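PDB 2VPZ: thiosulfate reductase from Thermus thermophilus, which probably acts as a molybdenum- and iron-sulfur-dependent oxidoreductase that reduces sulfur compounds such as thiosulfate or polysulfide. Local coordinates for residues Pro237-Thr241 against Ala242-Ala246. Residues are numbered along the deposited sequence; the frame is centred on the assembly and turned at random.
Sequences PRFST and AAAKA. With MGD (2-amino-5,6-dimercapto-7-methyl-3,7,8a,9-tetrahydro-8-oxa-1,3,9,10-tetraaza-anthracen-4-one guanosine dinucleotide), chain I.
With CG of Phe239 anti to its backbone nitrogen (chi1 -168°), the phenyl ring reaches forward over the turn at Ala242-Ala244. Ala243 CB meets one face in a CH-pi contact, 4.1 Å from the ring centroid and displaced toward the rim beside CD1, while CE2 lies 3.9 Å from Ala244 CA; Trp249 stacks edge-to-face with the same ring. Alanine suits both positions, since a lone methyl lets the broad ring settle close to the backbone. Ser240 turns OG between its own nitrogen and carbonyl carbon (chi1 80°), where it accepts a long, weak bond from Ala243 N at 3.4 Å. Water 1 lies 3.0 Å from the same OG and accepts from Ala242 N, so a small hydroxyl and one water serve two amides. Ala244 N divides itself weakly between Ser240 O and Thr241 O, the latter at 2.9 Å. Phe239 is the centre of an inverse gamma turn, in the loop between strands 231-235 and 248-250 of a parallel sheet, and this loop holds a nucleotide end of the molybdopterin cofactor. There Arg238 NH2 donates to MGD O3' at 2.7 Å, NE adding a weak second bond; the guanidinium offers both along one edge, in plane with the ribose oxygen, and leaves NH1 for Glu212. Pro237 lays CD, part of an apolar ring, 3.5 Å from N3 of the guanine. Replacing Phe239 with an alanine would probably leave the Ala243 methyl without its aromatic cover and Trp249 without its stacking partner. Lys245 NZ hydrogen-bonds to the backbone of the chain of another protein.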
ATOM      1  N   PRO A 237      23.803 -18.639  -8.287  1.00 33.63           N
ATOM      2  CA  PRO A 237      24.313 -18.385  -6.925  1.00 33.64           C
ATOM      3  C   PRO A 237      24.075 -16.900  -6.517  1.00 32.64           C
ATOM      4  O   PRO A 237      24.345 -16.508  -5.380  1.00 32.50           O
ATOM      5  CB  PRO A 237      25.804 -18.741  -7.004  1.00 32.72           C
ATOM      6  CG  PRO A 237      26.153 -18.603  -8.475  1.00 33.36           C
ATOM      7  CD  PRO A 237      24.886 -19.049  -9.193  1.00 33.81           C
ATOM      8  N   ARG A 238      23.553 -16.104  -7.462  1.00 32.25           N
ATOM      9  CA  ARG A 238      23.310 -14.650  -7.260  1.00 32.11           C
ATOM     10  C   ARG A 238      21.806 -14.272  -7.469  1.00 31.98           C
ATOM     11  O   ARG A 238      21.188 -14.728  -8.434  1.00 31.83           O
ATOM     12  CB  ARG A 238      24.187 -13.825  -8.240  1.00 33.10           C
ATOM     13  CG  ARG A 238      24.488 -12.345  -7.839  1.00 33.56           C
ATOM     14  CD  ARG A 238      25.091 -11.541  -9.015  1.00 34.04           C
ATOM     15  NE  ARG A 238      24.470 -11.882 -10.295  1.00 34.01           N
ATOM     16  CZ  ARG A 238      23.663 -11.082 -11.004  1.00 34.28           C
ATOM     17  NH1 ARG A 238      23.375  -9.868 -10.556  1.00 34.45           N
ATOM     18  NH2 ARG A 238      23.132 -11.496 -12.158  1.00 32.21           N
ATOM     19  N   PHE A 239      21.224 -13.462  -6.573  1.00 32.48           N
ATOM     20  CA  PHE A 239      19.816 -13.001  -6.679  1.00 32.55           C
ATOM     21  C   PHE A 239      19.760 -11.847  -7.704  1.00 33.67           C
ATOM     22  O   PHE A 239      19.718 -10.658  -7.329  1.00 35.78           O
ATOM     23  CB  PHE A 239      19.214 -12.512  -5.337  1.00 32.23           C
ATOM     24  CG  PHE A 239      17.674 -12.316  -5.364  1.00 30.73           C
ATOM     25  CD1 PHE A 239      16.818 -13.408  -5.212  1.00 32.79           C
ATOM     26  CD2 PHE A 239      17.100 -11.046  -5.483  1.00 32.15           C
ATOM     27  CE1 PHE A 239      15.415 -13.265  -5.195  1.00 31.01           C
ATOM     28  CE2 PHE A 239      15.679 -10.866  -5.472  1.00 31.47           C
ATOM     29  CZ  PHE A 239      14.852 -11.992  -5.332  1.00 30.60           C
ATOM     30  N   SER A 240      19.735 -12.212  -8.985  1.00 34.35           N
ATOM     31  CA  SER A 240      19.701 -11.287 -10.134  1.00 35.29           C
ATOM     32  C   SER A 240      18.357 -10.573 -10.393  1.00 35.33           C
ATOM     33  O   SER A 240      17.398 -10.704  -9.607  1.00 36.71           O
ATOM     34  CB  SER A 240      20.087 -12.020 -11.428  1.00 37.72           C
ATOM     35  OG  SER A 240      18.993 -12.771 -11.965  1.00 36.40           O
ATOM     36  N   THR A 241      18.282  -9.839 -11.501  1.00 33.03           N
ATOM     37  CA  THR A 241      17.068  -9.127 -11.889  1.00 33.63           C
ATOM     38  C   THR A 241      15.961 -10.139 -12.223  1.00 35.00           C
ATOM     39  O   THR A 241      14.814  -9.994 -11.756  1.00 35.93           O
ATOM     40  CB  THR A 241      17.263  -8.173 -13.122  1.00 32.47           C
ATOM     41  OG1 THR A 241      18.178  -7.122 -12.812  1.00 31.69           O
ATOM     42  CG2 THR A 241      15.889  -7.587 -13.550  1.00 28.78           C
ATOM     43  N   ALA A 242      16.301 -11.164 -13.005  1.00 36.36           N
ATOM     44  CA  ALA A 242      15.348 -12.211 -13.384  1.00 36.88           C
ATOM     45  C   ALA A 242      14.878 -12.986 -12.133  1.00 37.82           C
ATOM     46  O   ALA A 242      13.717 -13.408 -12.050  1.00 39.71           O
ATOM     47  CB  ALA A 242      15.978 -13.178 -14.460  1.00 39.15           C
ATOM     48  N   ALA A 243      15.756 -13.160 -11.153  1.00 38.15           N
ATOM     49  CA  ALA A 243      15.341 -13.808  -9.902  1.00 37.78           C
ATOM     50  C   ALA A 243      14.344 -12.873  -9.150  1.00 37.52           C
ATOM     51  O   ALA A 243      13.457 -13.349  -8.433  1.00 38.42           O
ATOM     52  CB  ALA A 243      16.583 -14.091  -8.972  1.00 37.59           C
ATOM     53  N   ALA A 244      14.460 -11.559  -9.344  1.00 36.25           N
ATOM     54  CA  ALA A 244      13.572 -10.589  -8.686  1.00 37.74           C
ATOM     55  C   ALA A 244      12.116 -10.675  -9.179  1.00 38.35           C
ATOM     56  O   ALA A 244      11.198 -10.083  -8.576  1.00 38.17           O
ATOM     57  CB  ALA A 244      14.109  -9.134  -8.866  1.00 37.05           C
ATOM     58  N   LYS A 245      11.927 -11.429 -10.265  1.00 39.42           N
ATOM     59  CA  LYS A 245      10.623 -11.680 -10.928  1.00 38.69           C
ATOM     60  C   LYS A 245      10.164 -13.154 -10.839  1.00 40.08           C
ATOM     61  O   LYS A 245       9.137 -13.526 -11.423  1.00 40.59           O
ATOM     62  CB  LYS A 245      10.722 -11.306 -12.422  1.00 36.17           C
ATOM     63  CG  LYS A 245      11.334  -9.951 -12.712  1.00 36.12           C
ATOM     64  CD  LYS A 245      10.803  -8.868 -11.751  1.00 32.83           C
ATOM     65  CE  LYS A 245      10.975  -7.464 -12.319  1.00 30.24           C
ATOM     66  NZ  LYS A 245      10.321  -6.411 -11.477  1.00 28.62           N
ATOM     67  N   ALA A 246      10.912 -13.971 -10.105  1.00 40.66           N
ATOM     68  CA  ALA A 246      10.649 -15.405  -9.986  1.00 41.65           C
ATOM     69  C   ALA A 246       9.793 -15.924  -8.828  1.00 42.36           C
ATOM     70  O   ALA A 246       9.774 -15.342  -7.743  1.00 43.17           O
ATOM     71  CB  ALA A 246      12.022 -16.164  -9.996  1.00 40.11           C
TER
HETATM   72  PB  MGD I1766      24.952 -16.371 -18.113  1.00 29.45           P
HETATM   73  O1B MGD I1766      26.410 -16.578 -18.002  1.00 30.92           O
HETATM   74  O2B MGD I1766      24.062 -17.494 -18.291  1.00 30.31           O
HETATM   75  O3B MGD I1766      24.994 -15.305 -19.306  1.00 28.55           O
HETATM   76  O3A MGD I1766      24.494 -13.309 -20.802  1.00 23.67           O
HETATM   77  PA  MGD I1766      23.948 -14.721 -20.362  1.00 26.89           P
HETATM   78  O1A MGD I1766      23.892 -15.453 -21.620  1.00 27.59           O
HETATM   79  O2A MGD I1766      22.637 -14.544 -19.758  1.00 24.89           O
HETATM   80  O5' MGD I1766      24.427 -15.595 -16.870  1.00 31.16           O
HETATM   81  C5' MGD I1766      25.103 -14.668 -16.018  1.00 31.22           C
HETATM   82  C4' MGD I1766      24.574 -15.130 -14.671  1.00 31.10           C
HETATM   83  O4' MGD I1766      25.192 -16.398 -14.532  1.00 32.35           O
HETATM   84  C3' MGD I1766      24.995 -14.338 -13.404  1.00 33.43           C
HETATM   85  O3' MGD I1766      23.847 -14.043 -12.566  1.00 31.24           O
HETATM   86  C2' MGD I1766      25.940 -15.287 -12.626  1.00 34.38           C
HETATM   87  O2' MGD I1766      25.544 -15.316 -11.260  1.00 33.50           O
HETATM   88  C1' MGD I1766      25.526 -16.638 -13.152  1.00 35.91           C
HETATM   89  N9  MGD I1766      26.330 -17.838 -12.791  1.00 38.88           N
HETATM   90  C8  MGD I1766      27.681 -17.880 -12.561  1.00 40.67           C
HETATM   91  N7  MGD I1766      28.098 -19.138 -12.243  1.00 40.55           N
HETATM   92  C5  MGD I1766      26.987 -19.920 -12.245  1.00 40.14           C
HETATM   93  C6  MGD I1766      26.699 -21.330 -11.910  1.00 40.02           C
HETATM   94  O6  MGD I1766      27.662 -22.056 -11.642  1.00 39.30           O
HETATM   95  N1  MGD I1766      25.448 -21.777 -12.004  1.00 39.40           N
HETATM   96  C2  MGD I1766      24.408 -20.957 -12.318  1.00 40.16           C
HETATM   97  N2  MGD I1766      23.127 -21.465 -12.395  1.00 40.23           N
HETATM   98  N3  MGD I1766      24.590 -19.637 -12.629  1.00 40.37           N
HETATM   99  C4  MGD I1766      25.827 -19.070 -12.612  1.00 39.27           C
HETATM  100  C10 MGD I1766      25.518 -12.978 -21.716  1.00 28.60           C
HETATM  101  C11 MGD I1766      24.800 -12.653 -22.986  1.00 31.56           C
HETATM  102  O11 MGD I1766      24.079 -11.427 -22.786  1.00 32.06           O
HETATM  103  C12 MGD I1766      25.693 -12.730 -24.252  1.00 34.59           C
HETATM  104  S12 MGD I1766      26.634 -14.084 -24.589  1.00 31.68           S
HETATM  105  C13 MGD I1766      25.768 -11.713 -25.183  1.00 34.58           C
HETATM  106  S13 MGD I1766      26.672 -11.910 -26.613  1.00 33.05           S
HETATM  107  C14 MGD I1766      25.026 -10.418 -24.973  1.00 33.20           C
HETATM  108  N15 MGD I1766      25.802  -9.311 -24.551  1.00 33.64           N
HETATM  109  C16 MGD I1766      25.238  -8.260 -23.873  1.00 36.05           C
HETATM  110  C17 MGD I1766      25.972  -7.024 -23.425  1.00 36.78           C
HETATM  111  O17 MGD I1766      27.190  -6.883 -23.726  1.00 39.32           O
HETATM  112  N18 MGD I1766      25.286  -6.023 -22.774  1.00 35.77           N
HETATM  113  C19 MGD I1766      23.980  -6.231 -22.466  1.00 36.26           C
HETATM  114  N19 MGD I1766      23.384  -5.285 -21.766  1.00 35.61           N
HETATM  115  N20 MGD I1766      23.221  -7.333 -22.783  1.00 36.72           N
HETATM  116  C21 MGD I1766      23.816  -8.324 -23.515  1.00 36.23           C
HETATM  117  N22 MGD I1766      23.180  -9.435 -23.853  1.00 36.45           N
HETATM  118  C23 MGD I1766      23.843 -10.679 -24.063  1.00 33.32           C
HETATM  119  O   HOH W   1      18.599 -11.054 -14.404  1.00 38.59           O